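Long-range contacts in rhamnosidase B (PDB 2OKX), which catalyses, as a glycoside hydrolase of family 78, the release of terminal alpha-L-rhamnose residues from glycosides: residues S529-A534 with E593-E598; T556-M561 with Y589-T594; D563-C568 with N582-N587; V574-D579 with P627-F632. One frame throughout, in Å; residues are numbered along the deposited sequence.

Interaction 1: residues S529-A534 with E593-E598; sequences STYPVA and ETEIVE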
loop_
_atom_site.group_PDB
_atom_site.type_symbol
_atom_site.label_atom_id
_atom_site.label_comp_id
_atom_site.label_asym_id
_atom_site.label_seq_id
_atom_site.Cartn_x
_atom_site.Cartn_y
_atom_site.Cartn_z
ATOM N N SER A 529 10.709 5.218 -7.395
ATOM C CA SER A 529 10.542 4.013 -8.196
ATOM C C SER A 529 9.078 3.713 -8.489
ATOM O O SER A 529 8.286 3.527 -7.570
ATOM C CB SER A 529 11.164 2.817 -7.464
ATOM O OG SER A 529 10.894 1.605 -8.151
ATOM N N THR A 530 8.724 3.668 -9.771
ATOM C CA THR A 530 7.356 3.365 -10.173
ATOM C C THR A 530 7.373 2.547 -11.453
ATOM O O THR A 530 8.426 2.305 -12.039
ATOM C CB THR A 530 6.537 4.644 -10.479
ATOM O OG1 THR A 530 6.986 5.207 -11.721
ATOM C CG2 THR A 530 6.713 5.684 -9.374
ATOM N N TYR A 531 6.192 2.124 -11.885
ATOM C CA TYR A 531 6.072 1.389 -13.129
ATOM C C TYR A 531 6.575 2.392 -14.166
ATOM O O TYR A 531 6.419 3.598 -13.981
ATOM C CB TYR A 531 4.604 1.033 -13.384
ATOM C CG TYR A 531 4.387 0.161 -14.597
ATOM C CD1 TYR A 531 4.176 0.721 -15.859
ATOM C CD2 TYR A 531 4.429 -1.231 -14.490
ATOM C CE1 TYR A 531 4.010 -0.084 -16.983
ATOM C CE2 TYR A 531 4.271 -2.046 -15.605
ATOM C CZ TYR A 531 4.060 -1.468 -16.846
ATOM O OH TYR A 531 3.891 -2.276 -17.947
ATOM N N PRO A 532 7.203 1.917 -15.255
ATOM C CA PRO A 532 7.707 2.840 -16.275
ATOM C C PRO A 532 6.603 3.578 -17.026
ATOM O O PRO A 532 6.006 3.043 -17.957
ATOM C CB PRO A 532 8.533 1.932 -17.186
ATOM C CG PRO A 532 7.801 0.625 -17.099
ATOM C CD PRO A 532 7.497 0.518 -15.619
ATOM N N VAL A 533 6.332 4.813 -16.611
ATOM C CA VAL A 533 5.308 5.624 -17.255
ATOM C C VAL A 533 5.892 6.940 -17.747
ATOM O O VAL A 533 6.738 7.545 -17.082
ATOM C CB VAL A 533 4.142 5.957 -16.287
ATOM C CG1 VAL A 533 3.385 4.696 -15.920
ATOM C CG2 VAL A 533 4.687 6.642 -15.033
ATOM N N ALA A 534 5.449 7.370 -18.921
ATOM C CA ALA A 534 5.884 8.636 -19.490
ATOM C C ALA A 534 4.622 9.496 -19.532
ATOM O O ALA A 534 3.515 8.971 -19.615
ATOM C CB ALA A 534 6.450 8.434 -20.894
ATOM N N GLU A 593 -0.475 2.845 -20.271
ATOM C CA GLU A 593 0.135 1.532 -20.110
ATOM C C GLU A 593 -0.918 0.431 -20.058
ATOM O O GLU A 593 -2.028 0.636 -19.558
ATOM C CB GLU A 593 1.011 1.505 -18.850
ATOM C CG GLU A 593 2.200 2.474 -18.908
ATOM C CD GLU A 593 3.044 2.305 -20.168
ATOM O OE1 GLU A 593 3.537 1.191 -20.427
ATOM O OE2 GLU A 593 3.221 3.291 -20.907
ATOM N N THR A 594 -0.572 -0.737 -20.590
ATOM C CA THR A 594 -1.505 -1.858 -20.608
ATOM C C THR A 594 -0.983 -3.129 -19.947
ATOM O O THR A 594 -1.755 -3.876 -19.350
ATOM C CB THR A 594 -1.919 -2.208 -22.054
ATOM O OG1 THR A 594 -0.748 -2.470 -22.831
ATOM C CG2 THR A 594 -2.694 -1.058 -22.684
ATOM N N GLU A 595 0.319 -3.379 -20.044
ATOM C CA GLU A 595 0.872 -4.596 -19.461
ATOM C C GLU A 595 0.640 -4.716 -17.962
ATOM O O GLU A 595 0.353 -5.801 -17.468
ATOM C CB GLU A 595 2.364 -4.722 -19.784
ATOM C CG GLU A 595 2.641 -4.971 -21.263
ATOM C CD GLU A 595 4.062 -5.437 -21.530
ATOM O OE1 GLU A 595 4.434 -5.558 -22.716
ATOM O OE2 GLU A 595 4.805 -5.691 -20.559
ATOM N N ILE A 596 0.749 -3.606 -17.237
ATOM C CA ILE A 596 0.529 -3.646 -15.801
ATOM C C ILE A 596 -0.925 -4.025 -15.508
ATOM O O ILE A 596 -1.210 -4.737 -14.553
ATOM C CB ILE A 596 0.865 -2.281 -15.143
ATOM C CG1 ILE A 596 0.610 -2.349 -13.637
ATOM C CG2 ILE A 596 0.042 -1.171 -15.788
ATOM C CD1 ILE A 596 0.985 -1.072 -12.883
ATOM N N VAL A 597 -1.847 -3.557 -16.340
ATOM C CA VAL A 597 -3.251 -3.870 -16.132
ATOM C C VAL A 597 -3.501 -5.370 -16.304
ATOM O O VAL A 597 -4.111 -5.999 -15.440
ATOM C CB VAL A 597 -4.158 -3.090 -17.111
ATOM C CG1 VAL A 597 -5.608 -3.450 -16.862
ATOM C CG2 VAL A 597 -3.941 -1.582 -16.937
ATOM N N GLU A 598 -3.028 -5.948 -17.404
ATOM C CA GLU A 598 -3.243 -7.376 -17.612
ATOM C C GLU A 598 -2.573 -8.198 -16.516
ATOM O O GLU A 598 -3.140 -9.183 -16.037
ATOM C CB GLU A 598 -2.729 -7.832 -18.980
ATOM C CG GLU A 598 -3.016 -9.313 -19.214
ATOM C CD GLU A 598 -2.700 -9.792 -20.612
ATOM O OE1 GLU A 598 -2.691 -11.024 -20.810
ATOM O OE2 GLU A 598 -2.470 -8.952 -21.509
HETATM O O HOH W 1 4.438 -1.079 -20.244
HETATM O O HOH W 2 3.767 5.786 -20.585
#
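The ring of Tyr-531 is sandwiched between Ile-596 CB, a CH-pi contact 3.4 Å above one face toward the rim, and its own chain neighbour Pro-532, whose CD lies over the opposite face; in the modelled conformer of Glu-593, OE1 sits at the ring edge, in plane. Here the loop leaving strand 520-528 meets the start of helix 595-603 in the alpha-helical barrel, one aromatic side chain joining two parts of a fold. Tyr-531 CG is anti to its backbone N (chi1 -175°), and from there the ring runs alongside Ile-596. Tyr-531 OH comes 3.4 Å from Glu-595 CB and 2.6 Å from a water, which also approaches Glu-593 OE1, too closely to be relied on. An alanine in place of Tyr-531 would probably leave Ile-596 CB without its aromatic cover and this water without its hydroxyl partner. Further out, Val-533 CG1 meets Glu-593 CG at 3.9 Å, and a second water accepts the Ala-534 N-H at 2.8 Å while standing 2.6 Å from Glu-593 OE2.

Interaction 2: residues T556-M561 with Y589-T594; sequences TTRLCM and YVFGET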
loop_
_atom_site.group_PDB
_atom_site.type_symbol
_atom_site.label_atom_id
_atom_site.label_comp_id
_atom_site.label_asym_id
_atom_site.label_seq_id
_atom_site.Cartn_x
_atom_site.Cartn_y
_atom_site.Cartn_z
ATOM N N THR A 556 -0.834 11.016 -8.361
ATOM C CA THR A 556 -1.323 9.959 -7.479
ATOM C C THR A 556 -1.269 8.607 -8.196
ATOM O O THR A 556 -0.852 7.597 -7.629
ATOM C CB THR A 556 -2.782 10.212 -7.058
ATOM O OG1 THR A 556 -2.887 11.503 -6.450
ATOM C CG2 THR A 556 -3.246 9.142 -6.065
ATOM N N THR A 557 -1.705 8.603 -9.449
ATOM C CA THR A 557 -1.728 7.386 -10.252
ATOM C C THR A 557 -0.321 6.844 -10.452
ATOM O O THR A 557 -0.089 5.647 -10.329
ATOM C CB THR A 557 -2.394 7.662 -11.611
ATOM O OG1 THR A 557 -3.706 8.188 -11.381
ATOM C CG2 THR A 557 -2.503 6.373 -12.438
ATOM N N ARG A 558 0.616 7.735 -10.752
ATOM C CA ARG A 558 2.010 7.356 -10.946
ATOM C C ARG A 558 2.551 6.636 -9.708
ATOM O O ARG A 558 3.123 5.550 -9.811
ATOM C CB ARG A 558 2.836 8.612 -11.241
ATOM C CG ARG A 558 4.322 8.402 -11.482
ATOM C CD ARG A 558 4.878 9.618 -12.219
ATOM N NE ARG A 558 4.381 10.868 -11.643
ATOM C CZ ARG A 558 4.238 12.002 -12.324
ATOM N NH1 ARG A 558 4.554 12.046 -13.612
ATOM N NH2 ARG A 558 3.769 13.088 -11.723
ATOM N N LEU A 559 2.358 7.239 -8.538
ATOM C CA LEU A 559 2.865 6.661 -7.296
ATOM C C LEU A 559 2.171 5.374 -6.866
ATOM O O LEU A 559 2.700 4.624 -6.040
ATOM C CB LEU A 559 2.784 7.687 -6.161
ATOM C CG LEU A 559 3.557 8.996 -6.330
ATOM C CD1 LEU A 559 3.460 9.770 -5.025
ATOM C CD2 LEU A 559 5.022 8.727 -6.684
ATOM N N CYS A 560 0.989 5.122 -7.413
ATOM C CA CYS A 560 0.248 3.915 -7.083
ATOM C C CYS A 560 0.414 2.856 -8.161
ATOM O O CYS A 560 -0.402 1.944 -8.279
ATOM C CB CYS A 560 -1.233 4.228 -6.883
ATOM S SG CYS A 560 -1.552 5.165 -5.374
ATOM N N MET A 561 1.471 2.999 -8.956
ATOM C CA MET A 561 1.782 2.037 -10.003
ATOM C C MET A 561 3.188 1.502 -9.741
ATOM O O MET A 561 4.182 2.168 -10.038
ATOM C CB MET A 561 1.710 2.692 -11.390
ATOM C CG MET A 561 0.290 2.960 -11.879
ATOM S SD MET A 561 0.192 3.893 -13.435
ATOM C CE MET A 561 0.571 2.613 -14.642
ATOM N N TYR A 589 -5.905 7.144 -19.658
ATOM C CA TYR A 589 -5.920 8.519 -20.135
ATOM C C TYR A 589 -4.672 9.344 -19.846
ATOM O O TYR A 589 -4.312 10.206 -20.646
ATOM C CB TYR A 589 -7.159 9.249 -19.604
ATOM C CG TYR A 589 -8.395 9.021 -20.457
ATOM C CD1 TYR A 589 -9.002 7.770 -20.516
ATOM C CD2 TYR A 589 -8.930 10.052 -21.232
ATOM C CE1 TYR A 589 -10.117 7.544 -21.332
ATOM C CE2 TYR A 589 -10.046 9.838 -22.050
ATOM C CZ TYR A 589 -10.630 8.583 -22.094
ATOM O OH TYR A 589 -11.729 8.362 -22.894
ATOM N N VAL A 590 -3.999 9.085 -18.730
ATOM C CA VAL A 590 -2.813 9.876 -18.406
ATOM C C VAL A 590 -1.467 9.261 -18.787
ATOM O O VAL A 590 -0.506 9.994 -19.026
ATOM C CB VAL A 590 -2.785 10.247 -16.904
ATOM C CG1 VAL A 590 -4.122 10.865 -16.501
ATOM C CG2 VAL A 590 -2.472 9.030 -16.062
ATOM N N PHE A 591 -1.394 7.932 -18.854
ATOM C CA PHE A 591 -0.142 7.258 -19.211
ATOM C C PHE A 591 -0.250 6.330 -20.423
ATOM O O PHE A 591 0.629 6.333 -21.286
ATOM C CB PHE A 591 0.394 6.462 -18.018
ATOM C CG PHE A 591 0.711 7.308 -16.821
ATOM C CD1 PHE A 591 1.539 8.416 -16.938
ATOM C CD2 PHE A 591 0.179 6.995 -15.573
ATOM C CE1 PHE A 591 1.837 9.206 -15.831
ATOM C CE2 PHE A 591 0.470 7.776 -14.458
ATOM C CZ PHE A 591 1.301 8.884 -14.588
ATOM N N GLY A 592 -1.311 5.529 -20.470
ATOM C CA GLY A 592 -1.521 4.618 -21.588
ATOM C C GLY A 592 -0.898 3.234 -21.470
ATOM O O GLY A 592 -0.801 2.510 -22.462
ATOM N N GLU A 593 -0.475 2.845 -20.271
ATOM C CA GLU A 593 0.135 1.532 -20.110
ATOM C C GLU A 593 -0.918 0.431 -20.058
ATOM O O GLU A 593 -2.028 0.636 -19.558
ATOM C CB GLU A 593 1.011 1.505 -18.850
ATOM C CG GLU A 593 2.200 2.474 -18.908
ATOM C CD GLU A 593 3.044 2.305 -20.168
ATOM O OE1 GLU A 593 3.537 1.191 -20.427
ATOM O OE2 GLU A 593 3.221 3.291 -20.907
ATOM N N THR A 594 -0.572 -0.737 -20.590
ATOM C CA THR A 594 -1.505 -1.858 -20.608
ATOM C C THR A 594 -0.983 -3.129 -19.947
ATOM O O THR A 594 -1.755 -3.876 -19.350
ATOM C CB THR A 594 -1.919 -2.208 -22.054
ATOM O OG1 THR A 594 -0.748 -2.470 -22.831
ATOM C CG2 THR A 594 -2.694 -1.058 -22.684
#
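A Met-aromatic contact between Met-561 and Phe-591 joins the C-terminal ends of two barrel helices, 544-559 and 577-590, and illustrates how an aromatic side chain just past one helix fills the space beside the last turn of another. Met-561 SD lies 3.8 Å from Phe-591 CD2; from the ring centre it stands 63° off the normal, oblique to the ring. The thioether then bends at chi3 (78°), which places Met-561 CE 4.4 Å from Glu-593 CB. Thr-557 CG2, anti to its backbone N, comes to the ring edge at 3.9 Å from Phe-591 CE2, while its hydroxyl bonds back to Ser-553 O. At the far tip, Arg-558 CB stands 3.7 Å from Phe-591 CZ. One ring face is covered by CG2 of the preceding Val-590. In its modelled conformer Arg-558 forms a salt bridge with Glu-535 and a hydrogen bond to His-555. What reaches the ring from side chains across the contact is therefore carbon and sulfur, implying a buried interface held by dispersion and shape, with the polar groups paired elsewhere.

Interaction 3: residues D563-C568 with N582-N587; sequences DTFVDC and NEALVN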
loop_
_atom_site.group_PDB
_atom_site.type_symbol
_atom_site.label_atom_id
_atom_site.label_comp_id
_atom_site.label_asym_id
_atom_site.label_seq_id
_atom_site.Cartn_x
_atom_site.Cartn_y
_atom_site.Cartn_z
ATOM N N ASP A 563 4.923 -2.709 -9.337
ATOM C CA ASP A 563 4.935 -3.888 -10.203
ATOM C C ASP A 563 3.470 -4.253 -10.466
ATOM O O ASP A 563 3.152 -5.029 -11.371
ATOM C CB ASP A 563 5.670 -5.043 -9.527
ATOM C CG ASP A 563 5.066 -5.410 -8.194
ATOM O OD1 ASP A 563 4.437 -6.486 -8.105
ATOM O OD2 ASP A 563 5.213 -4.614 -7.241
ATOM N N THR A 564 2.588 -3.680 -9.653
ATOM C CA THR A 564 1.143 -3.857 -9.782
ATOM C C THR A 564 0.549 -2.530 -9.333
ATOM O O THR A 564 1.260 -1.689 -8.779
ATOM C CB THR A 564 0.574 -4.925 -8.816
ATOM O OG1 THR A 564 0.787 -4.500 -7.463
ATOM C CG2 THR A 564 1.233 -6.280 -9.039
ATOM N N PHE A 565 -0.738 -2.321 -9.585
ATOM C CA PHE A 565 -1.375 -1.107 -9.095
ATOM C C PHE A 565 -1.411 -1.347 -7.588
ATOM O O PHE A 565 -1.436 -2.500 -7.151
ATOM C CB PHE A 565 -2.820 -0.991 -9.601
ATOM C CG PHE A 565 -2.932 -0.582 -11.040
ATOM C CD1 PHE A 565 -3.376 -1.484 -12.001
ATOM C CD2 PHE A 565 -2.608 0.712 -11.433
ATOM C CE1 PHE A 565 -3.497 -1.102 -13.339
ATOM C CE2 PHE A 565 -2.725 1.107 -12.768
ATOM C CZ PHE A 565 -3.171 0.195 -13.722
ATOM N N VAL A 566 -1.389 -0.285 -6.792
ATOM C CA VAL A 566 -1.472 -0.442 -5.344
ATOM C C VAL A 566 -2.446 0.600 -4.821
ATOM O O VAL A 566 -2.724 1.594 -5.496
ATOM C CB VAL A 566 -0.094 -0.266 -4.634
ATOM C CG1 VAL A 566 0.849 -1.377 -5.047
ATOM C CG2 VAL A 566 0.504 1.091 -4.956
ATOM N N ASP A 567 -2.993 0.358 -3.637
ATOM C CA ASP A 567 -3.937 1.293 -3.041
ATOM C C ASP A 567 -3.231 2.604 -2.703
ATOM O O ASP A 567 -3.750 3.684 -2.982
ATOM C CB ASP A 567 -4.575 0.678 -1.782
ATOM C CG ASP A 567 -3.546 0.272 -0.729
ATOM O OD1 ASP A 567 -2.429 -0.137 -1.107
ATOM O OD2 ASP A 567 -3.865 0.338 0.481
ATOM N N CYS A 568 -2.042 2.503 -2.115
ATOM C CA CYS A 568 -1.263 3.680 -1.745
ATOM C C CYS A 568 0.216 3.324 -1.576
ATOM O O CYS A 568 0.569 2.161 -1.394
ATOM C CB CYS A 568 -1.802 4.293 -0.445
ATOM S SG CYS A 568 -1.786 3.180 0.987
ATOM N N ASN A 582 -10.600 1.612 -11.124
ATOM C CA ASN A 582 -10.546 3.045 -11.384
ATOM C C ASN A 582 -9.138 3.461 -11.788
ATOM O O ASN A 582 -8.954 4.258 -12.706
ATOM C CB ASN A 582 -10.975 3.838 -10.147
ATOM C CG ASN A 582 -12.464 3.728 -9.866
ATOM O OD1 ASN A 582 -13.209 3.077 -10.601
ATOM N ND2 ASN A 582 -12.905 4.373 -8.794
ATOM N N GLU A 583 -8.141 2.915 -11.099
ATOM C CA GLU A 583 -6.759 3.249 -11.395
ATOM C C GLU A 583 -6.389 2.901 -12.835
ATOM O O GLU A 583 -5.640 3.632 -13.473
ATOM C CB GLU A 583 -5.821 2.536 -10.415
ATOM C CG GLU A 583 -6.052 2.931 -8.960
ATOM C CD GLU A 583 -5.196 2.127 -7.991
ATOM O OE1 GLU A 583 -5.264 0.883 -8.033
ATOM O OE2 GLU A 583 -4.462 2.738 -7.184
ATOM N N ALA A 584 -6.927 1.801 -13.352
ATOM C CA ALA A 584 -6.624 1.400 -14.724
ATOM C C ALA A 584 -7.170 2.425 -15.713
ATOM O O ALA A 584 -6.481 2.821 -16.649
ATOM C CB ALA A 584 -7.218 0.009 -15.023
ATOM N N LEU A 585 -8.414 2.843 -15.511
ATOM C CA LEU A 585 -9.032 3.824 -16.403
ATOM C C LEU A 585 -8.285 5.154 -16.404
ATOM O O LEU A 585 -8.076 5.753 -17.461
ATOM C CB LEU A 585 -10.490 4.059 -16.010
ATOM C CG LEU A 585 -11.440 2.875 -16.219
ATOM C CD1 LEU A 585 -12.804 3.218 -15.652
ATOM C CD2 LEU A 585 -11.540 2.545 -17.701
ATOM N N VAL A 586 -7.901 5.635 -15.225
ATOM C CA VAL A 586 -7.163 6.892 -15.160
ATOM C C VAL A 586 -5.850 6.707 -15.912
ATOM O O VAL A 586 -5.437 7.564 -16.695
ATOM C CB VAL A 586 -6.866 7.295 -13.710
ATOM C CG1 VAL A 586 -6.043 8.572 -13.681
ATOM C CG2 VAL A 586 -8.175 7.492 -12.962
ATOM N N ASN A 587 -5.209 5.571 -15.677
ATOM C CA ASN A 587 -3.954 5.239 -16.340
ATOM C C ASN A 587 -4.085 5.298 -17.866
ATOM O O ASN A 587 -3.199 5.809 -18.552
ATOM C CB ASN A 587 -3.504 3.839 -15.911
ATOM C CG ASN A 587 -2.667 3.147 -16.966
ATOM O OD1 ASN A 587 -1.559 3.579 -17.284
ATOM N ND2 ASN A 587 -3.202 2.063 -17.526
#
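Phe-565 and Glu-583 both carry CG anti to their carbonyl carbons (chi1 -76° and -61°), and Glu-583 stays extended at chi2, which carries its CD on to the loop. The two side chains lie alongside each other, head to tail, the ring against helix 577-590 and the carboxylate against the loop. Ala-584 N lies over one face of the ring, with Ala-584 CA 3.8 Å from Phe-565 CZ; Asn-587 CB comes to the edge, 4.2 Å from Phe-565 CE2; and Glu-583 CB approaches Phe-565 CD2 obliquely at 3.8 Å. In return, Glu-583 OE1 comes within 3.5 Å of Phe-565 CB, its carboxylate plane turned 35° from the ring. The other oxygen, Glu-583 OE2, lies 2.7 Å from Val-566 O. Two oxygens this close in a buried setting suggest that the acid holds a proton and donates it in a hydrogen bond to the carbonyl, which would tie Glu-583 to the loop backbone. Asn-587 ND2 is bonded to Glu-593 O. Val-597 and Cys-600 of helix 595-603 also touch the ring. Here an aromatic side chain from the loop between helices 544-559 and 577-590 packs on the second of them, within the alpha-helical barrel of a six-hairpin glycosidase.

Interaction 4: residues V574-D579 with P627-F632; sequences VFWVGD and PNWTFF. With GOL (glycerol), chain J.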
loop_
_atom_site.group_PDB
_atom_site.type_symbol
_atom_site.label_atom_id
_atom_site.label_comp_id
_atom_site.label_asym_id
_atom_site.label_seq_id
_atom_site.Cartn_x
_atom_site.Cartn_y
_atom_site.Cartn_z
ATOM N N VAL A 574 -0.236 -2.253 -1.390
ATOM C CA VAL A 574 -0.936 -3.495 -1.718
ATOM C C VAL A 574 -1.804 -3.408 -2.970
ATOM O O VAL A 574 -2.472 -2.400 -3.207
ATOM C CB VAL A 574 -1.847 -3.927 -0.537
ATOM C CG1 VAL A 574 -2.718 -5.117 -0.937
ATOM C CG2 VAL A 574 -0.993 -4.289 0.671
ATOM N N PHE A 575 -1.795 -4.471 -3.771
ATOM C CA PHE A 575 -2.629 -4.499 -4.956
ATOM C C PHE A 575 -4.051 -4.864 -4.541
ATOM O O PHE A 575 -4.392 -6.044 -4.405
ATOM C CB PHE A 575 -2.100 -5.512 -5.984
ATOM C CG PHE A 575 -3.093 -5.866 -7.068
ATOM C CD1 PHE A 575 -4.035 -4.937 -7.512
ATOM C CD2 PHE A 575 -3.088 -7.134 -7.641
ATOM C CE1 PHE A 575 -4.957 -5.272 -8.510
ATOM C CE2 PHE A 575 -4.001 -7.480 -8.637
ATOM C CZ PHE A 575 -4.939 -6.547 -9.071
ATOM N N TRP A 576 -4.867 -3.840 -4.311
ATOM C CA TRP A 576 -6.258 -4.048 -3.953
ATOM C C TRP A 576 -7.031 -4.054 -5.265
ATOM O O TRP A 576 -6.923 -3.127 -6.070
ATOM C CB TRP A 576 -6.759 -2.932 -3.040
ATOM C CG TRP A 576 -6.403 -3.127 -1.593
ATOM C CD1 TRP A 576 -5.275 -2.693 -0.950
ATOM C CD2 TRP A 576 -7.218 -3.750 -0.595
ATOM N NE1 TRP A 576 -5.348 -2.996 0.393
ATOM C CE2 TRP A 576 -6.532 -3.643 0.636
ATOM C CE3 TRP A 576 -8.470 -4.381 -0.619
ATOM C CZ2 TRP A 576 -7.058 -4.142 1.833
ATOM C CZ3 TRP A 576 -8.994 -4.879 0.574
ATOM C CH2 TRP A 576 -8.287 -4.754 1.782
ATOM N N VAL A 577 -7.801 -5.114 -5.475
ATOM C CA VAL A 577 -8.560 -5.292 -6.704
ATOM C C VAL A 577 -9.563 -4.189 -7.011
ATOM O O VAL A 577 -9.593 -3.669 -8.127
ATOM C CB VAL A 577 -9.280 -6.652 -6.679
ATOM C CG1 VAL A 577 -10.037 -6.879 -7.984
ATOM C CG2 VAL A 577 -8.253 -7.758 -6.451
ATOM N N GLY A 578 -10.380 -3.828 -6.029
ATOM C CA GLY A 578 -11.368 -2.791 -6.259
ATOM C C GLY A 578 -10.764 -1.486 -6.740
ATOM O O GLY A 578 -11.247 -0.884 -7.702
ATOM N N ASP A 579 -9.704 -1.043 -6.073
ATOM C CA ASP A 579 -9.044 0.207 -6.433
ATOM C C ASP A 579 -8.540 0.189 -7.876
ATOM O O ASP A 579 -8.665 1.179 -8.602
ATOM C CB ASP A 579 -7.839 0.473 -5.517
ATOM C CG ASP A 579 -8.194 0.466 -4.040
ATOM O OD1 ASP A 579 -7.675 1.337 -3.304
ATOM O OD2 ASP A 579 -8.967 -0.412 -3.607
ATOM N N PRO A 627 -17.293 -8.759 -2.131
ATOM C CA PRO A 627 -18.045 -9.004 -3.368
ATOM C C PRO A 627 -17.845 -7.935 -4.446
ATOM O O PRO A 627 -17.484 -8.252 -5.576
ATOM C CB PRO A 627 -19.487 -9.085 -2.880
ATOM C CG PRO A 627 -19.327 -9.729 -1.523
ATOM C CD PRO A 627 -18.143 -8.976 -0.945
ATOM N N ASN A 628 -18.077 -6.675 -4.097
ATOM C CA ASN A 628 -17.924 -5.588 -5.061
ATOM C C ASN A 628 -16.530 -5.528 -5.691
ATOM O O ASN A 628 -16.398 -5.196 -6.868
ATOM C CB ASN A 628 -18.264 -4.249 -4.401
ATOM C CG ASN A 628 -19.759 -4.056 -4.205
ATOM O OD1 ASN A 628 -20.196 -3.254 -3.371
ATOM N ND2 ASN A 628 -20.554 -4.784 -4.986
ATOM N N TRP A 629 -15.489 -5.846 -4.923
ATOM C CA TRP A 629 -14.143 -5.813 -5.482
ATOM C C TRP A 629 -14.023 -6.845 -6.595
ATOM O O TRP A 629 -13.433 -6.576 -7.642
ATOM C CB TRP A 629 -13.081 -6.089 -4.409
ATOM C CG TRP A 629 -12.646 -4.877 -3.593
ATOM C CD1 TRP A 629 -11.421 -4.686 -3.013
ATOM C CD2 TRP A 629 -13.447 -3.745 -3.214
ATOM N NE1 TRP A 629 -11.410 -3.515 -2.298
ATOM C CE2 TRP A 629 -12.638 -2.917 -2.402
ATOM C CE3 TRP A 629 -14.768 -3.350 -3.478
ATOM C CZ2 TRP A 629 -13.106 -1.720 -1.850
ATOM C CZ3 TRP A 629 -15.233 -2.158 -2.929
ATOM C CH2 TRP A 629 -14.402 -1.357 -2.123
ATOM N N THR A 630 -14.583 -8.031 -6.377
ATOM C CA THR A 630 -14.515 -9.059 -7.403
ATOM C C THR A 630 -15.365 -8.629 -8.598
ATOM O O THR A 630 -14.999 -8.871 -9.749
ATOM C CB THR A 630 -14.980 -10.422 -6.861
ATOM O OG1 THR A 630 -14.057 -10.865 -5.856
ATOM C CG2 THR A 630 -15.024 -11.459 -7.978
ATOM N N PHE A 631 -16.489 -7.975 -8.329
ATOM C CA PHE A 631 -17.340 -7.507 -9.415
ATOM C C PHE A 631 -16.598 -6.427 -10.204
ATOM O O PHE A 631 -16.744 -6.334 -11.424
ATOM C CB PHE A 631 -18.664 -6.938 -8.881
ATOM C CG PHE A 631 -19.478 -7.923 -8.079
ATOM C CD1 PHE A 631 -19.353 -9.293 -8.291
ATOM C CD2 PHE A 631 -20.382 -7.474 -7.121
ATOM C CE1 PHE A 631 -20.118 -10.206 -7.552
ATOM C CE2 PHE A 631 -21.151 -8.378 -6.379
ATOM C CZ PHE A 631 -21.015 -9.747 -6.599
ATOM N N PHE A 632 -15.803 -5.612 -9.512
ATOM C CA PHE A 632 -15.050 -4.559 -10.188
ATOM C C PHE A 632 -13.931 -5.172 -11.016
ATOM O O PHE A 632 -13.502 -4.597 -12.020
ATOM C CB PHE A 632 -14.484 -3.548 -9.182
ATOM C CG PHE A 632 -15.540 -2.744 -8.474
ATOM C CD1 PHE A 632 -16.779 -2.517 -9.072
ATOM C CD2 PHE A 632 -15.303 -2.219 -7.208
ATOM C CE1 PHE A 632 -17.766 -1.782 -8.415
ATOM C CE2 PHE A 632 -16.281 -1.485 -6.547
ATOM C CZ PHE A 632 -17.518 -1.267 -7.153
HETATM C C1 GOL J . -7.084 -0.068 1.022
HETATM O O1 GOL J . -6.562 1.055 1.460
HETATM C C2 GOL J . -8.351 0.216 0.209
HETATM O O2 GOL J . -8.072 1.088 -0.875
HETATM C C3 GOL J . -8.931 -1.098 -0.305
HETATM O O3 GOL J . -10.100 -0.876 -1.089
#
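A pocket occupied by glycerol, probably from the crystallisation liquor, is lined by Trp-576, Asp-579 and Trp-629 where the start of helix 577-590 packs on helix 627-644. Glycerol C3 rests over the Trp-576 indole, 3.2 Å from its CD2. Trp-576 CG is anti to its carbonyl carbon (chi1 -82°), and from there the indole meets the five-membered ring of Trp-629 rim to rim, planes at 81°, Trp-576 CE3 3.5 Å from Trp-629 NE1. Trp-576 NE1 is hydrogen-bonded to Glu-572 OE2. Asp-579 grips two glycerol hydroxyls: O2 donates to OD1 at 2.5 Å, so short that the exact length is doubtful, and O3 to OD2 at 2.8 Å. Trp-629 NE1 adds a weak bond to the same O3. Next to the pocket Gly-578 CA makes a CH-pi contact over the five-membered ring of Trp-629, 3.7 Å from its centroid; a CB there would fall 2.5 Å from Trp-629 CD2 and clash. Gly-578 CA also faces the edge of Phe-632, and Val-577 CG1 touches Trp-629 O at 3.4 Å. An alanine in place of Trp-576 would probably strip the glycerol of its aromatic floor, leave Glu-572 without the indole N-H and open a gap beside Trp-629. Asp-567 OD2 is hydrogen-bonded to the glycerol as well. A flat indole under the carbons with carboxylates on the hydroxyls is how glycosidases commonly hold a sugar, consistent with a place for rhamnose here.

All four contacts gather around helix 577-590: interactions 2, 3 and 4 use it directly, and interaction 1 uses the helix that follows. Along the chain the first segments come in the order 1, 2, 3, 4; interaction 3 lies within the spans of 2 and 1, whose last segments overlap, and interaction 4 crosses them all. The centres of interactions 1 and 2 lie about 7 Å apart, as do those of interactions 2 and 3. The centres of interactions 3 and 4 are about 11 Å apart. Between the centres of interactions 1 and 4 the distance is about 19 Å. They thus form a path from the loop after strand 520-528, through the helix ends of the barrel, to the glycerol pocket.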